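Local coordinates for mandelate racemase/muconate lactonizing enzyme family protein (Roseovarius nubinhibens ISM, PDB 3U4F) that binds magnesium in an enolase-superfamily TIM barrel and probably acts as a hydro-lyase, at residues 168-173 against 208-213; 250-255 against 274-279; 190-195 against 225-230. One frame throughout, in Å; residues are numbered along the deposited sequence.

All three contacts belong to the TIM-barrel domain and reach its curled, mostly parallel sheet. Contacts 1 and 3 interleave along the chain: 168-173 and 190-195 come first, then 208-213 and 225-230. Contact 2 opens only after both have closed. The centres lie about 15 Å (1 to 2), 16 Å (1 to 3) and 17 Å (2 to 3) apart. Contact 1 joins loops that follow strands 165-169 and 201-205, beside the guanidine pocket. Contact 3 is outer-layer packing of helix 184-196 against the end of helix 212-224. Contact 2 pairs strands 253-255 and 276-277, and its Gln278 touches the magnesium ligand Glu231. Backbone bonds of Phe230 with Asp252 and Thr254 join contacts 2 and 3.

Contact 1: 168-173 against 208-213. With GAI (guanidine), chain F.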
loop_
_atom_site.group_PDB
_atom_site.type_symbol
_atom_site.label_atom_id
_atom_site.label_comp_id
_atom_site.label_asym_id
_atom_site.label_seq_id
_atom_site.Cartn_x
_atom_site.Cartn_y
_atom_site.Cartn_z
ATOM N N VAL A 168 12.251 10.215 23.133
ATOM C CA VAL A 168 12.272 8.846 23.651
ATOM C C VAL A 168 10.950 8.148 23.304
ATOM O O VAL A 168 10.082 8.743 22.674
ATOM C CB VAL A 168 12.538 8.836 25.200
ATOM C CG1 VAL A 168 13.841 9.534 25.495
ATOM C CG2 VAL A 168 11.400 9.490 25.914
ATOM N N ARG A 169 10.807 6.882 23.674
ATOM C CA ARG A 169 9.658 6.094 23.268
ATOM C C ARG A 169 8.695 5.873 24.441
ATOM O O ARG A 169 9.138 5.679 25.565
ATOM C CB ARG A 169 10.122 4.743 22.759
ATOM C CG ARG A 169 11.130 4.840 21.609
ATOM C CD ARG A 169 10.426 5.288 20.305
ATOM N NE ARG A 169 11.376 5.980 19.412
ATOM C CZ ARG A 169 11.070 6.399 18.194
ATOM N NH1 ARG A 169 9.871 6.115 17.685
ATOM N NH2 ARG A 169 11.961 7.094 17.490
ATOM N N ALA A 170 7.401 5.871 24.147
ATOM C CA ALA A 170 6.338 5.484 25.094
ATOM C C ALA A 170 5.668 4.191 24.636
ATOM O O ALA A 170 5.670 3.869 23.449
ATOM C CB ALA A 170 5.289 6.569 25.167
ATOM N N GLY A 171 5.081 3.454 25.580
ATOM C CA GLY A 171 4.271 2.285 25.209
ATOM C C GLY A 171 5.092 1.178 24.601
ATOM O O GLY A 171 6.298 1.124 24.764
ATOM N N ALA A 172 4.416 0.269 23.915
ATOM C CA ALA A 172 5.083 -0.738 23.102
ATOM C C ALA A 172 4.711 -0.417 21.655
ATOM O O ALA A 172 3.629 0.129 21.394
ATOM C CB ALA A 172 4.607 -2.135 23.507
ATOM N N GLU A 173 5.596 -0.741 20.712
ATOM C CA GLU A 173 5.360 -0.441 19.296
ATOM C C GLU A 173 4.122 -1.182 18.800
ATOM O O GLU A 173 4.061 -2.404 18.893
ATOM C CB GLU A 173 6.578 -0.884 18.486
ATOM C CG GLU A 173 6.503 -0.560 16.995
ATOM C CD GLU A 173 7.734 -1.099 16.260
ATOM O OE1 GLU A 173 8.854 -0.721 16.631
ATOM O OE2 GLU A 173 7.587 -1.947 15.361
ATOM N N SER A 208 1.908 4.302 17.690
ATOM C CA SER A 208 0.584 3.674 17.432
ATOM C C SER A 208 0.052 2.786 18.536
ATOM O O SER A 208 -0.806 1.929 18.297
ATOM C CB SER A 208 0.594 2.888 16.098
ATOM O OG SER A 208 0.556 3.763 14.979
ATOM N N CYS A 209 0.535 2.988 19.756
ATOM C CA CYS A 209 0.207 2.079 20.862
ATOM C C CYS A 209 -1.207 2.225 21.419
ATOM O O CYS A 209 -1.893 1.221 21.646
ATOM C CB CYS A 209 1.194 2.314 22.002
ATOM S SG CYS A 209 0.999 1.130 23.354
ATOM N N TYR A 210 -1.661 3.474 21.621
ATOM C CA TYR A 210 -2.759 3.725 22.560
ATOM C C TYR A 210 -4.159 3.914 21.986
ATOM O O TYR A 210 -4.326 4.466 20.904
ATOM C CB TYR A 210 -2.400 4.943 23.399
ATOM C CG TYR A 210 -1.167 4.742 24.251
ATOM C CD1 TYR A 210 -1.187 3.870 25.340
ATOM C CD2 TYR A 210 0.022 5.426 23.976
ATOM C CE1 TYR A 210 -0.043 3.702 26.162
ATOM C CE2 TYR A 210 1.150 5.262 24.765
ATOM C CZ TYR A 210 1.114 4.409 25.858
ATOM O OH TYR A 210 2.227 4.257 26.642
ATOM N N ALA A 211 -5.186 3.505 22.735
ATOM C CA ALA A 211 -6.524 4.038 22.463
ATOM C C ALA A 211 -6.562 5.515 22.911
ATOM O O ALA A 211 -5.746 5.919 23.741
ATOM C CB ALA A 211 -7.583 3.221 23.215
ATOM N N PRO A 212 -7.508 6.321 22.372
ATOM C CA PRO A 212 -7.488 7.765 22.678
ATOM C C PRO A 212 -7.516 8.118 24.180
ATOM O O PRO A 212 -6.754 8.972 24.616
ATOM C CB PRO A 212 -8.747 8.286 21.993
ATOM C CG PRO A 212 -9.043 7.287 20.883
ATOM C CD PRO A 212 -8.542 5.970 21.373
ATOM N N ALA A 213 -8.366 7.449 24.979
ATOM C CA ALA A 213 -8.395 7.778 26.397
ATOM C C ALA A 213 -7.062 7.469 27.101
ATOM O O ALA A 213 -6.640 8.211 28.004
ATOM C CB ALA A 213 -9.569 7.077 27.107
HETATM C C GAI F . 10.153 7.839 14.673
HETATM N N1 GAI F . 11.443 7.628 14.686
HETATM N N2 GAI F . 9.194 6.847 14.728
HETATM N N3 GAI F . 9.676 9.090 14.550
#
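Cys209 faces the turn made by Gly171 and Ala172, and its short side chain carries much of this loop-to-loop contact. Its CB lies 3.3 Å from Ala172 O. SG stands anti to the backbone N (chi1 -174°), which brings it beside the Ala172 peptide, 3.4 Å from Ala172 O and 3.6 Å from Ala172 N, whose N-H points at the sulfur at 155°. The same SG rests over the centre of its neighbour's ring, 3.9 Å above the plane of Tyr210. Cysteine suits the place, being small, apolar enough to lie on a ring and able to accept an N-H.

Tyr210 reaches across with its far end. CZ comes 3.9 Å from Gly171 CA, while Ala170 CB sits at the ring edge. Gly171 has a positive phi, and a beta carbon on it would come within 2.8 Å of Cys209 SG, so glycine fits here.

On the pocket side, the NH1/NH2 edge of Arg169 is directed at the flat side of the guanidine, NH2 2.9 Å from N1. This is a close contact, not a hydrogen bond; Glu333, hydrogen-bonded to the guanidine and in a long, weak ion pair with Arg169 NH2, probably offsets the charge. Between the loops the one hydrogen bond is the long N-H...S, so packing matters there, while Thr185 and Arg143 hold the 170-171 backbone.

Contact 2: 250-255 against 274-279; sequences DIDVTG and VDVVQP
Gly255 and Gln278 meet where two parallel barrel strands run side by side. Gly255 brackets Val277: its N makes a weak bond to Val276 O, and its O accepts Gln278 N at 2.9 Å. Gln278 CB lies against that carbonyl, 3.6 Å from Gly255 O. Glycine suits this fully extended residue, whose beta carbon would head for Val274 CG1.

Gln278 runs out extended, and its amide oxygen lies across the hydroxyl of Thr254. Thr254 OG1 donates to Gln278 OE1 at 2.6 Å, approaching from above the amide carbonyl plane, 62° out of it. With OG1 placed between the backbone N and the carbonyl carbon (chi1 78°), the hydroxyl points to Gln278, and CG2 is left to pack 3.6 Å from Val276 CB. A beta-branched residue with one polar and one apolar arm serves both neighbours.

At the other end Asp275 extends the pairing with its side chain. Val253 N gives a nearly straight bond (176°) to the anti lone pair of Asp275 OD2, 2.8 Å away, and Asp275 N returns one to Val253 O at 2.7 Å. A water donates to Asp275 OD2 at 2.6 Å and also to Ile251 O, tying the carboxylate to the loop that precedes the strand. Asp252 OD1 stands 4.4 Å from Asp275 OD2, a like-charge repulsion that the donors to OD2 and a nearby magnesium ion would probably ease. Asp275 has been seen as a ligand of that second magnesium, but does not bind it here, where Ser246 and Leu249 hold it.

Helix 262-270 makes the beta-alpha-beta crossover and packs on Val274 and Val277. Helix 239-248 meets Val253 and Val274. Strand 229-231 pairs with the far edge of 253-255 and supplies Glu231, whose OE1 accepts Gln278 NE2.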
loop_
_atom_site.group_PDB
_atom_site.type_symbol
_atom_site.label_atom_id
_atom_site.label_comp_id
_atom_site.label_asym_id
_atom_site.label_seq_id
_atom_site.Cartn_x
_atom_site.Cartn_y
_atom_site.Cartn_z
ATOM N N ASP A 250 -3.314 20.129 24.993
ATOM C CA ASP A 250 -2.578 21.320 24.600
ATOM C C ASP A 250 -1.225 20.972 23.972
ATOM O O ASP A 250 -0.772 21.707 23.099
ATOM C CB ASP A 250 -2.340 22.240 25.792
ATOM C CG ASP A 250 -3.626 22.794 26.359
ATOM O OD1 ASP A 250 -4.504 23.201 25.564
ATOM O OD2 ASP A 250 -3.743 22.812 27.595
ATOM N N ILE A 251 -0.576 19.901 24.425
ATOM C CA ILE A 251 0.712 19.477 23.827
ATOM C C ILE A 251 0.484 19.184 22.330
ATOM O O ILE A 251 -0.581 18.681 21.959
ATOM C CB ILE A 251 1.331 18.265 24.589
ATOM C CG1 ILE A 251 2.737 17.898 24.044
ATOM C CG2 ILE A 251 0.328 17.079 24.653
ATOM C CD1 ILE A 251 3.524 16.949 24.975
ATOM N N ASP A 252 1.452 19.546 21.477
ATOM C CA ASP A 252 1.398 19.210 20.051
ATOM C C ASP A 252 1.358 17.697 19.903
ATOM O O ASP A 252 2.212 16.985 20.468
ATOM C CB ASP A 252 2.648 19.707 19.294
ATOM C CG ASP A 252 2.610 21.198 18.969
ATOM O OD1 ASP A 252 1.530 21.830 19.020
ATOM O OD2 ASP A 252 3.688 21.731 18.637
ATOM N N VAL A 253 0.381 17.237 19.136
ATOM C CA VAL A 253 0.262 15.832 18.708
ATOM C C VAL A 253 0.668 15.810 17.223
ATOM O O VAL A 253 0.260 16.673 16.427
ATOM C CB VAL A 253 -1.178 15.295 18.907
ATOM C CG1 VAL A 253 -1.408 13.918 18.210
ATOM C CG2 VAL A 253 -1.532 15.206 20.412
ATOM N N THR A 254 1.490 14.826 16.871
ATOM C CA THR A 254 2.217 14.846 15.599
ATOM C C THR A 254 2.093 13.465 14.959
ATOM O O THR A 254 1.902 12.469 15.660
ATOM C CB THR A 254 3.694 15.255 15.809
ATOM O OG1 THR A 254 4.458 14.155 16.306
ATOM C CG2 THR A 254 3.810 16.423 16.849
ATOM N N GLY A 255 2.146 13.406 13.633
ATOM C CA GLY A 255 2.205 12.097 12.986
ATOM C C GLY A 255 2.241 12.191 11.478
ATOM O O GLY A 255 2.218 13.298 10.913
ATOM N N VAL A 274 -3.773 16.291 13.366
ATOM C CA VAL A 274 -2.524 16.496 14.085
ATOM C C VAL A 274 -2.142 17.988 14.046
ATOM O O VAL A 274 -2.624 18.735 13.193
ATOM C CB VAL A 274 -1.323 15.651 13.521
ATOM C CG1 VAL A 274 -1.552 14.151 13.684
ATOM C CG2 VAL A 274 -1.075 15.968 12.054
ATOM N N ASP A 275 -1.257 18.375 14.963
ATOM C CA ASP A 275 -0.734 19.744 15.056
ATOM C C ASP A 275 0.517 19.966 14.227
ATOM O O ASP A 275 0.786 21.094 13.820
ATOM C CB ASP A 275 -0.443 20.072 16.514
ATOM C CG ASP A 275 -1.682 19.899 17.400
ATOM O OD1 ASP A 275 -2.681 20.656 17.207
ATOM O OD2 ASP A 275 -1.679 18.964 18.223
ATOM N N VAL A 276 1.283 18.896 14.005
ATOM C CA VAL A 276 2.515 18.941 13.206
ATOM C C VAL A 276 2.472 17.710 12.277
ATOM O O VAL A 276 2.208 16.610 12.748
ATOM C CB VAL A 276 3.745 18.822 14.099
ATOM C CG1 VAL A 276 5.043 18.859 13.266
ATOM C CG2 VAL A 276 3.796 19.933 15.168
ATOM N N VAL A 277 2.737 17.895 10.987
ATOM C CA VAL A 277 2.758 16.757 10.064
ATOM C C VAL A 277 4.177 16.197 9.886
ATOM O O VAL A 277 5.164 16.952 9.875
ATOM C CB VAL A 277 2.082 17.080 8.704
ATOM C CG1 VAL A 277 0.644 17.556 8.929
ATOM C CG2 VAL A 277 2.834 18.163 7.933
ATOM N N GLN A 278 4.273 14.880 9.725
ATOM C CA GLN A 278 5.573 14.216 9.740
ATOM C C GLN A 278 5.737 13.216 8.577
ATOM O O GLN A 278 5.970 12.056 8.805
ATOM C CB GLN A 278 5.797 13.496 11.074
ATOM C CG GLN A 278 5.756 14.460 12.244
ATOM C CD GLN A 278 6.155 13.769 13.504
ATOM O OE1 GLN A 278 5.350 13.054 14.081
ATOM N NE2 GLN A 278 7.406 13.973 13.949
ATOM N N PRO A 279 5.703 13.701 7.337
ATOM C CA PRO A 279 6.005 12.797 6.204
ATOM C C PRO A 279 7.448 12.237 6.283
ATOM O O PRO A 279 8.332 12.855 6.889
ATOM C CB PRO A 279 5.862 13.712 4.982
ATOM C CG PRO A 279 6.131 15.096 5.510
ATOM C CD PRO A 279 5.488 15.087 6.898
HETATM O O HOH W 1 -2.811 18.809 20.528
#

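Contact 3: 190-195 against 225-230; sequences PTMRRE and HGFSHF
This is a helix-to-helix-end contact on the outer layer of the barrel, where Pro190 and Arg193 of helix 184-196 meet His225, Gly226 and Phe227, the turn that leads from helix 212-224 into strand 229-231. Pro190 lies over one face of the His225 imidazole: its CA is 3.9 Å from the ring centroid and 26° off the normal, a CH-pi contact displaced toward the rim, and its CB comes 3.5 Å from His225 NE2. Proline offers compact C-H groups here, CA over the ring and CB near NE2. His225 ND1 is held by Leu221 O, which helps to fix the ring's rotation.

The turn itself is a Schellman motif. Phe227 N bonds back to Leu222 O and Gly226 N to Gln223 O, and Gly226, the C-prime residue, has the positive phi that favours glycine. Carbonyls at this helix end point outward, and Arg193 collects two of them. Its CG is anti to the backbone N (chi1 179°) and the chain then bends at chi2 and chi3, bringing the guanidinium round to the turn. NE donates to His225 O at 2.9 Å, with that oxygen in the guanidinium plane and an angle of 166°. NH2 reaches Gly226 O, also at 2.9 Å, from above the carbonyl plane. NH1 binds Gly197 O and Ala200 O. A leucine here would probably leave the carbonyls of His225, Gly226, Gly197 and Ala200 without these donors, losing the link between the turn and the 197-200 loop.

Deeper in, CB of the selenomethionine Met192 lies 4.0 Å from Phe227 CZ, while its bent chain leads off to Met154 of helix 147-161.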
loop_
_atom_site.group_PDB
_atom_site.type_symbol
_atom_site.label_atom_id
_atom_site.label_comp_id
_atom_site.label_asym_id
_atom_site.label_seq_id
_atom_site.Cartn_x
_atom_site.Cartn_y
_atom_site.Cartn_z
ATOM N N PRO A 190 8.677 11.483 33.829
ATOM C CA PRO A 190 9.284 12.306 34.882
ATOM C C PRO A 190 10.812 12.191 34.923
ATOM O O PRO A 190 11.489 13.172 35.257
ATOM C CB PRO A 190 8.655 11.740 36.180
ATOM C CG PRO A 190 8.332 10.311 35.840
ATOM C CD PRO A 190 7.773 10.471 34.419
ATOM N N THR A 191 11.346 11.025 34.562
ATOM C CA THR A 191 12.802 10.795 34.576
ATOM C C THR A 191 13.571 11.677 33.590
ATOM O O THR A 191 14.631 12.235 33.926
ATOM C CB THR A 191 13.145 9.338 34.298
ATOM O OG1 THR A 191 12.712 8.536 35.392
ATOM C CG2 THR A 191 14.645 9.152 34.122
HETATM N N MSE A 192 13.046 11.802 32.373
HETATM C CA MSE A 192 13.675 12.688 31.394
HETATM C C MSE A 192 13.657 14.147 31.832
HETATM O O MSE A 192 14.643 14.838 31.687
HETATM C CB MSE A 192 13.031 12.547 30.013
HETATM C CG MSE A 192 13.240 11.162 29.373
HETATM SE SE MSE A 192 15.133 10.642 29.175
HETATM C CE MSE A 192 15.736 12.073 28.022
ATOM N N ARG A 193 12.538 14.628 32.343
ATOM C CA ARG A 193 12.482 16.016 32.747
ATOM C C ARG A 193 13.398 16.291 33.947
ATOM O O ARG A 193 14.069 17.329 33.995
ATOM C CB ARG A 193 11.057 16.462 33.049
ATOM C CG ARG A 193 10.920 17.937 33.523
ATOM C CD ARG A 193 11.575 18.977 32.558
ATOM N NE ARG A 193 10.957 19.016 31.222
ATOM C CZ ARG A 193 11.541 19.478 30.108
ATOM N NH1 ARG A 193 12.796 19.931 30.125
ATOM N NH2 ARG A 193 10.867 19.480 28.962
ATOM N N ARG A 194 13.411 15.362 34.899
ATOM C CA ARG A 194 14.252 15.516 36.083
ATOM C C ARG A 194 15.712 15.563 35.645
ATOM O O ARG A 194 16.420 16.545 35.912
ATOM C CB ARG A 194 14.015 14.386 37.092
ATOM C CG ARG A 194 15.007 14.406 38.278
ATOM C CD ARG A 194 14.782 13.254 39.242
ATOM N NE ARG A 194 15.298 11.980 38.716
ATOM C CZ ARG A 194 14.532 10.945 38.370
ATOM N NH1 ARG A 194 13.208 11.016 38.506
ATOM N NH2 ARG A 194 15.088 9.827 37.905
ATOM N N GLU A 195 16.138 14.525 34.934
ATOM C CA GLU A 195 17.543 14.346 34.583
ATOM C C GLU A 195 18.085 15.323 33.538
ATOM O O GLU A 195 19.263 15.692 33.586
ATOM C CB GLU A 195 17.819 12.885 34.183
ATOM C CG GLU A 195 17.549 11.842 35.289
ATOM C CD GLU A 195 18.503 11.957 36.493
ATOM O OE1 GLU A 195 19.710 12.205 36.281
ATOM O OE2 GLU A 195 18.044 11.779 37.651
ATOM N N HIS A 225 4.954 17.391 32.858
ATOM C CA HIS A 225 6.414 17.396 32.837
ATOM C C HIS A 225 7.041 18.179 31.698
ATOM O O HIS A 225 8.218 18.052 31.437
ATOM C CB HIS A 225 6.968 15.973 32.946
ATOM C CG HIS A 225 6.702 15.348 34.284
ATOM N ND1 HIS A 225 5.519 14.704 34.578
ATOM C CD2 HIS A 225 7.438 15.320 35.420
ATOM C CE1 HIS A 225 5.550 14.279 35.831
ATOM N NE2 HIS A 225 6.706 14.634 36.362
ATOM N N GLY A 226 6.254 19.029 31.056
ATOM C CA GLY A 226 6.802 19.959 30.095
ATOM C C GLY A 226 7.313 19.349 28.795
ATOM O O GLY A 226 8.129 19.973 28.108
ATOM N N PHE A 227 6.831 18.159 28.432
ATOM C CA PHE A 227 7.066 17.677 27.061
ATOM C C PHE A 227 6.362 18.568 26.036
ATOM O O PHE A 227 5.325 19.199 26.324
ATOM C CB PHE A 227 6.643 16.212 26.892
ATOM C CG PHE A 227 7.655 15.212 27.374
ATOM C CD1 PHE A 227 8.044 15.150 28.733
ATOM C CD2 PHE A 227 8.185 14.275 26.479
ATOM C CE1 PHE A 227 8.953 14.170 29.183
ATOM C CE2 PHE A 227 9.103 13.305 26.905
ATOM C CZ PHE A 227 9.483 13.246 28.258
ATOM N N SER A 228 6.910 18.634 24.821
ATOM C CA SER A 228 6.383 19.554 23.820
ATOM C C SER A 228 5.951 18.918 22.491
ATOM O O SER A 228 5.569 19.645 21.554
ATOM C CB SER A 228 7.391 20.686 23.550
ATOM O OG SER A 228 8.696 20.129 23.358
ATOM N N HIS A 229 5.957 17.575 22.436
ATOM C CA HIS A 229 5.750 16.859 21.163
ATOM C C HIS A 229 5.337 15.426 21.535
ATOM O O HIS A 229 6.088 14.720 22.211
ATOM C CB HIS A 229 7.095 16.909 20.397
ATOM C CG HIS A 229 7.167 16.073 19.154
ATOM N ND1 HIS A 229 7.406 16.620 17.910
ATOM C CD2 HIS A 229 7.091 14.733 18.966
ATOM C CE1 HIS A 229 7.469 15.655 17.006
ATOM N NE2 HIS A 229 7.281 14.500 17.623
ATOM N N PHE A 230 4.153 15.025 21.102
ATOM C CA PHE A 230 3.579 13.705 21.418
ATOM C C PHE A 230 3.211 13.064 20.082
ATOM O O PHE A 230 2.193 13.405 19.449
ATOM C CB PHE A 230 2.339 13.942 22.301
ATOM C CG PHE A 230 1.663 12.692 22.805
ATOM C CD1 PHE A 230 2.297 11.459 22.783
ATOM C CD2 PHE A 230 0.401 12.795 23.375
ATOM C CE1 PHE A 230 1.654 10.311 23.298
ATOM C CE2 PHE A 230 -0.252 11.650 23.901
ATOM C CZ PHE A 230 0.370 10.433 23.863
#